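Long-range contacts in ribulose-1,5-bisphosphate carboxylase/oxygenase large subunit (Rhodopseudomonas palustris, PDB 3QFW), which belongs to the magnesium-dependent Rubisco family but, as a Rubisco-like protein, probably catalyses a related reaction rather than carbon dioxide fixation: residues B[315-320]-B[337-342]; B[322-328]-B[359-364]. Residue numbers count along the deposited sequence, not the author numbering.

Contact 1: residues B[315-320]-B[337-342]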
# COMPACT_ATOMS: atom_id res chain seq x y z
N ILE B 315 -9.08 -0.86 -20.06
CA ILE B 315 -9.87 -2.09 -20.26
C ILE B 315 -10.03 -2.88 -18.97
O ILE B 315 -9.05 -3.32 -18.38
CB ILE B 315 -9.27 -3.06 -21.31
CG1 ILE B 315 -8.64 -2.31 -22.48
CG2 ILE B 315 -10.33 -4.05 -21.78
CD1 ILE B 315 -7.13 -2.16 -22.32
N PRO B 316 -11.28 -3.08 -18.53
CA PRO B 316 -11.49 -3.91 -17.34
C PRO B 316 -11.11 -5.35 -17.67
O PRO B 316 -11.49 -5.87 -18.72
CB PRO B 316 -13.00 -3.82 -17.09
CG PRO B 316 -13.53 -2.79 -18.06
CD PRO B 316 -12.54 -2.68 -19.17
N THR B 317 -10.34 -5.98 -16.79
CA THR B 317 -9.84 -7.31 -17.07
C THR B 317 -10.20 -8.28 -15.96
O THR B 317 -9.38 -8.53 -15.05
CB THR B 317 -8.33 -7.26 -17.29
OG1 THR B 317 -8.03 -6.30 -18.31
CG2 THR B 317 -7.78 -8.62 -17.67
N PRO B 318 -11.41 -8.84 -16.02
CA PRO B 318 -11.93 -9.72 -14.96
C PRO B 318 -11.18 -11.04 -14.92
O PRO B 318 -10.78 -11.54 -15.97
CB PRO B 318 -13.38 -9.99 -15.38
CG PRO B 318 -13.66 -9.10 -16.49
CD PRO B 318 -12.39 -8.67 -17.11
N ALA B 319 -11.06 -11.59 -13.73
CA ALA B 319 -10.35 -12.85 -13.52
C ALA B 319 -11.09 -13.70 -12.49
O ALA B 319 -11.71 -13.19 -11.56
CB ALA B 319 -8.93 -12.60 -13.07
N GLY B 320 -11.04 -15.01 -12.69
CA GLY B 320 -11.73 -15.95 -11.82
C GLY B 320 -11.90 -17.26 -12.56
O GLY B 320 -11.18 -17.53 -13.52
N ASP B 337 -16.32 -4.44 -24.54
CA ASP B 337 -15.17 -3.63 -24.15
C ASP B 337 -14.58 -4.17 -22.83
O ASP B 337 -14.66 -3.53 -21.78
CB ASP B 337 -15.55 -2.16 -24.01
CG ASP B 337 -15.69 -1.46 -25.35
OD1 ASP B 337 -15.19 -1.98 -26.38
OD2 ASP B 337 -16.31 -0.37 -25.38
N VAL B 338 -13.98 -5.34 -22.93
CA VAL B 338 -13.54 -6.10 -21.76
C VAL B 338 -12.48 -7.09 -22.22
O VAL B 338 -12.50 -7.53 -23.38
CB VAL B 338 -14.72 -6.86 -21.13
CG1 VAL B 338 -15.22 -7.95 -22.09
CG2 VAL B 338 -14.33 -7.47 -19.78
N MET B 339 -11.55 -7.43 -21.34
CA MET B 339 -10.59 -8.50 -21.62
C MET B 339 -10.76 -9.62 -20.59
O MET B 339 -10.47 -9.44 -19.40
CB MET B 339 -9.15 -7.95 -21.61
CG MET B 339 -8.07 -8.96 -22.01
SD MET B 339 -6.49 -8.18 -22.46
CE MET B 339 -6.15 -7.22 -20.96
N LEU B 340 -11.24 -10.78 -21.04
CA LEU B 340 -11.47 -11.90 -20.14
C LEU B 340 -10.18 -12.64 -19.82
O LEU B 340 -9.49 -13.15 -20.70
CB LEU B 340 -12.51 -12.87 -20.73
CG LEU B 340 -13.86 -12.28 -21.13
CD1 LEU B 340 -14.74 -13.35 -21.75
CD2 LEU B 340 -14.57 -11.61 -19.97
N LEU B 341 -9.83 -12.71 -18.54
CA LEU B 341 -8.63 -13.44 -18.14
C LEU B 341 -8.99 -14.86 -17.76
O LEU B 341 -9.74 -15.08 -16.81
CB LEU B 341 -7.95 -12.72 -16.97
CG LEU B 341 -6.66 -13.31 -16.42
CD1 LEU B 341 -5.57 -13.26 -17.47
CD2 LEU B 341 -6.24 -12.54 -15.17
N ILE B 342 -8.50 -15.83 -18.53
CA ILE B 342 -8.54 -17.21 -18.05
C ILE B 342 -7.14 -17.71 -17.72
O ILE B 342 -6.78 -17.85 -16.55
CB ILE B 342 -9.17 -18.16 -19.06
CG1 ILE B 342 -9.35 -19.54 -18.42
CG2 ILE B 342 -8.30 -18.27 -20.30
CD1 ILE B 342 -9.60 -19.49 -16.91
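Two backbone hydrogen bonds join the strands 315-319 and 339-341: Met339 N donates to Pro316 O at 3.0 Å, almost linearly (176°), and Leu341 N donates to Pro318 O at 3.0 Å with more bend (154°). Both run from the second strand to the first, since Pro316 and Pro318 have no amide hydrogen to return. Where Pro318 might have donated, Met339 O instead lies 3.2 Å from Thr317 CA in a CA-H...O contact and 3.1 Å from Pro318 CD. Thr317 OG1 bonds back to Ile315 O (3.2 Å) within its own strand. Asp337 O accepts from Arg305, and Asp337 OD1 forms a salt bridge with Arg123.

The strand axes run parallel, 23° apart; these are the seventh and eighth strands of the TIM barrel, linked through helix 327-334 in a beta-alpha-beta crossover. Pro316, Pro318, Val338 and Leu340 belong to the helix-facing layer: Pro318 CD meets Val338 CG2 at 3.5 Å, under helices 294-305 and 327-334. On the other face Ile315 CG2 packs on Met339 CB (4.1 Å), next to helix 118-126, and Thr317 OG1 lies 3.4 Å from Met339 CE. Farther along, Ala319 CB reaches Leu341 CD2 at 3.4 Å.

Strand 315-319 keeps its other edge for strand 280-284, bonding there through Ile315, Thr317 and Ala319. With proline at alternate positions, Pro316 and Pro318 can return no amide bond, so both bonds of this seam are given by strand 339-341, complemented by one CA-H...O contact and apolar packing.

Contact 2: residues B[322-328]-B[359-364]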
# COMPACT_ATOMS: atom_id res chain seq x y z
N ILE B 322 -13.04 -18.50 -14.99
CA ILE B 322 -13.57 -18.20 -16.31
C ILE B 322 -13.41 -19.39 -17.27
O ILE B 322 -12.36 -19.57 -17.88
CB ILE B 322 -12.89 -16.95 -16.92
CG1 ILE B 322 -12.84 -15.83 -15.88
CG2 ILE B 322 -13.62 -16.49 -18.17
CD1 ILE B 322 -14.19 -15.50 -15.30
N MET B 323 -14.47 -20.19 -17.39
CA MET B 323 -14.46 -21.37 -18.25
C MET B 323 -15.19 -21.11 -19.58
O MET B 323 -15.86 -20.10 -19.74
CB MET B 323 -15.10 -22.56 -17.52
CG MET B 323 -16.08 -22.17 -16.40
SD MET B 323 -16.78 -23.58 -15.51
CE MET B 323 -17.81 -22.75 -14.30
N LEU B 324 -15.05 -22.04 -20.52
CA LEU B 324 -15.74 -21.92 -21.79
C LEU B 324 -17.24 -21.68 -21.59
O LEU B 324 -17.90 -21.07 -22.44
CB LEU B 324 -15.52 -23.17 -22.65
CG LEU B 324 -14.73 -22.94 -23.94
CD1 LEU B 324 -15.53 -22.08 -24.91
CD2 LEU B 324 -13.38 -22.30 -23.65
N GLN B 325 -17.76 -22.16 -20.47
CA GLN B 325 -19.18 -22.05 -20.16
C GLN B 325 -19.58 -20.66 -19.66
O GLN B 325 -20.76 -20.33 -19.63
CB GLN B 325 -19.60 -23.08 -19.11
CG GLN B 325 -19.37 -22.63 -17.67
CD GLN B 325 -20.28 -23.34 -16.68
OE1 GLN B 325 -20.64 -22.79 -15.64
NE2 GLN B 325 -20.66 -24.58 -17.00
N ARG B 326 -18.60 -19.85 -19.27
CA ARG B 326 -18.88 -18.55 -18.67
C ARG B 326 -18.81 -17.41 -19.68
O ARG B 326 -19.32 -16.32 -19.43
CB ARG B 326 -17.90 -18.24 -17.53
CG ARG B 326 -17.85 -19.25 -16.39
CD ARG B 326 -19.03 -19.13 -15.43
NE ARG B 326 -19.33 -17.75 -15.06
CZ ARG B 326 -18.84 -17.13 -13.99
NH1 ARG B 326 -17.99 -17.75 -13.18
NH2 ARG B 326 -19.19 -15.87 -13.74
N VAL B 327 -18.17 -17.67 -20.82
CA VAL B 327 -17.88 -16.61 -21.79
C VAL B 327 -19.09 -15.76 -22.24
O VAL B 327 -19.04 -14.54 -22.17
CB VAL B 327 -17.14 -17.17 -23.03
CG1 VAL B 327 -17.27 -16.22 -24.21
CG2 VAL B 327 -15.68 -17.43 -22.69
N ASN B 328 -20.18 -16.39 -22.67
CA ASN B 328 -21.33 -15.59 -23.10
C ASN B 328 -21.95 -14.77 -21.96
O ASN B 328 -22.25 -13.58 -22.14
CB ASN B 328 -22.39 -16.45 -23.81
CG ASN B 328 -21.90 -16.98 -25.14
OD1 ASN B 328 -20.92 -16.48 -25.69
ND2 ASN B 328 -22.57 -18.00 -25.66
N ARG B 359 -10.23 -22.62 -28.54
CA ARG B 359 -11.65 -22.80 -28.25
C ARG B 359 -12.19 -21.56 -27.57
O ARG B 359 -13.22 -21.02 -27.96
CB ARG B 359 -11.84 -24.01 -27.33
CG ARG B 359 -12.54 -25.18 -27.98
CD ARG B 359 -14.05 -24.97 -27.99
NE ARG B 359 -14.73 -25.94 -28.84
CZ ARG B 359 -14.95 -27.21 -28.51
NH1 ARG B 359 -14.53 -27.67 -27.34
NH2 ARG B 359 -15.58 -28.02 -29.35
N PHE B 360 -11.49 -21.11 -26.53
CA PHE B 360 -11.89 -19.93 -25.79
C PHE B 360 -11.86 -18.68 -26.67
O PHE B 360 -12.84 -17.95 -26.76
CB PHE B 360 -10.97 -19.73 -24.59
CG PHE B 360 -11.31 -18.51 -23.77
CD1 PHE B 360 -12.16 -18.61 -22.68
CD2 PHE B 360 -10.77 -17.28 -24.09
CE1 PHE B 360 -12.47 -17.49 -21.93
CE2 PHE B 360 -11.07 -16.15 -23.33
CZ PHE B 360 -11.93 -16.26 -22.26
N VAL B 361 -10.72 -18.45 -27.30
CA VAL B 361 -10.56 -17.32 -28.19
C VAL B 361 -11.66 -17.25 -29.25
O VAL B 361 -12.23 -16.18 -29.48
CB VAL B 361 -9.18 -17.35 -28.86
CG1 VAL B 361 -9.14 -16.42 -30.07
CG2 VAL B 361 -8.09 -16.99 -27.86
N ASN B 362 -11.97 -18.38 -29.88
CA ASN B 362 -13.01 -18.39 -30.92
C ASN B 362 -14.40 -18.14 -30.36
O ASN B 362 -15.22 -17.49 -31.00
CB ASN B 362 -12.99 -19.71 -31.71
CG ASN B 362 -11.73 -19.87 -32.54
OD1 ASN B 362 -11.18 -18.89 -33.04
ND2 ASN B 362 -11.27 -21.11 -32.67
N LYS B 363 -14.65 -18.65 -29.16
CA LYS B 363 -15.92 -18.41 -28.49
C LYS B 363 -16.12 -16.91 -28.26
O LYS B 363 -17.20 -16.35 -28.50
CB LYS B 363 -15.97 -19.18 -27.17
CG LYS B 363 -17.21 -18.95 -26.33
CD LYS B 363 -18.35 -19.87 -26.71
CE LYS B 363 -19.24 -20.14 -25.50
NZ LYS B 363 -20.56 -20.72 -25.87
N VAL B 364 -15.06 -16.24 -27.83
CA VAL B 364 -15.11 -14.80 -27.60
C VAL B 364 -15.32 -14.03 -28.91
O VAL B 364 -16.17 -13.14 -29.01
CB VAL B 364 -13.84 -14.29 -26.86
CG1 VAL B 364 -13.84 -12.78 -26.75
CG2 VAL B 364 -13.74 -14.93 -25.48
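Ile322 opens the segment with its CG2 at the edge of the Phe360 ring, 4.1 Å from CE1. Leu324 reaches further across the gap: its CD2 lies 3.5 Å from Phe360 CA and 3.6 Å from Phe360 CB, its CD1 packs on Lys363 CB (3.7 Å), and its carbonyl O is 3.5 Å from Lys363 CE. The chain then turns, with Arg326 N bonded to Met323 O (2.8 Å), and leads into helix 327-334. This helix and helix 353-366 are neighbours in the outer layer of the TIM barrel, following its seventh and eighth strands; Phe360 and Val364 also rest on Thr134 of strand 133-138. Val327 points its CA-to-CB bond toward helix 353-366. Val327 CG2 meets Phe360 CE1 obliquely at 3.3 Å, while Val327 CG1 packs on Lys363 CG (3.5 Å) and Val364 CG2 (4.0 Å). Asn328 ends the segment beside the Lys363 amine, near a sulfate ion, probably from the crystallisation liquor; the approach of Lys363 NZ to this sulfate is long and weak.

In the fold
Contact 1 is buried in the barrel wall, its centre about 11 Å from the centre of the chain; contact 2 lies about 23 Å out and is partly open to solvent. Both involve the same beta-alpha-beta unit, since helix 327-334 follows strand 315-319 and leads on to strand 339-341. Backbone hydrogen bonds define the strand pair, whereas the helical layer relies on apolar side chains and the aliphatic part of a lysine. The two meet directly, their centres about 12 Å apart: Leu340 CB lies 3.8 Å from Phe360 CZ, and Leu340 CD1 4.2 Å from Val364 CG2, so strand 339-341 packs directly against helix 353-366.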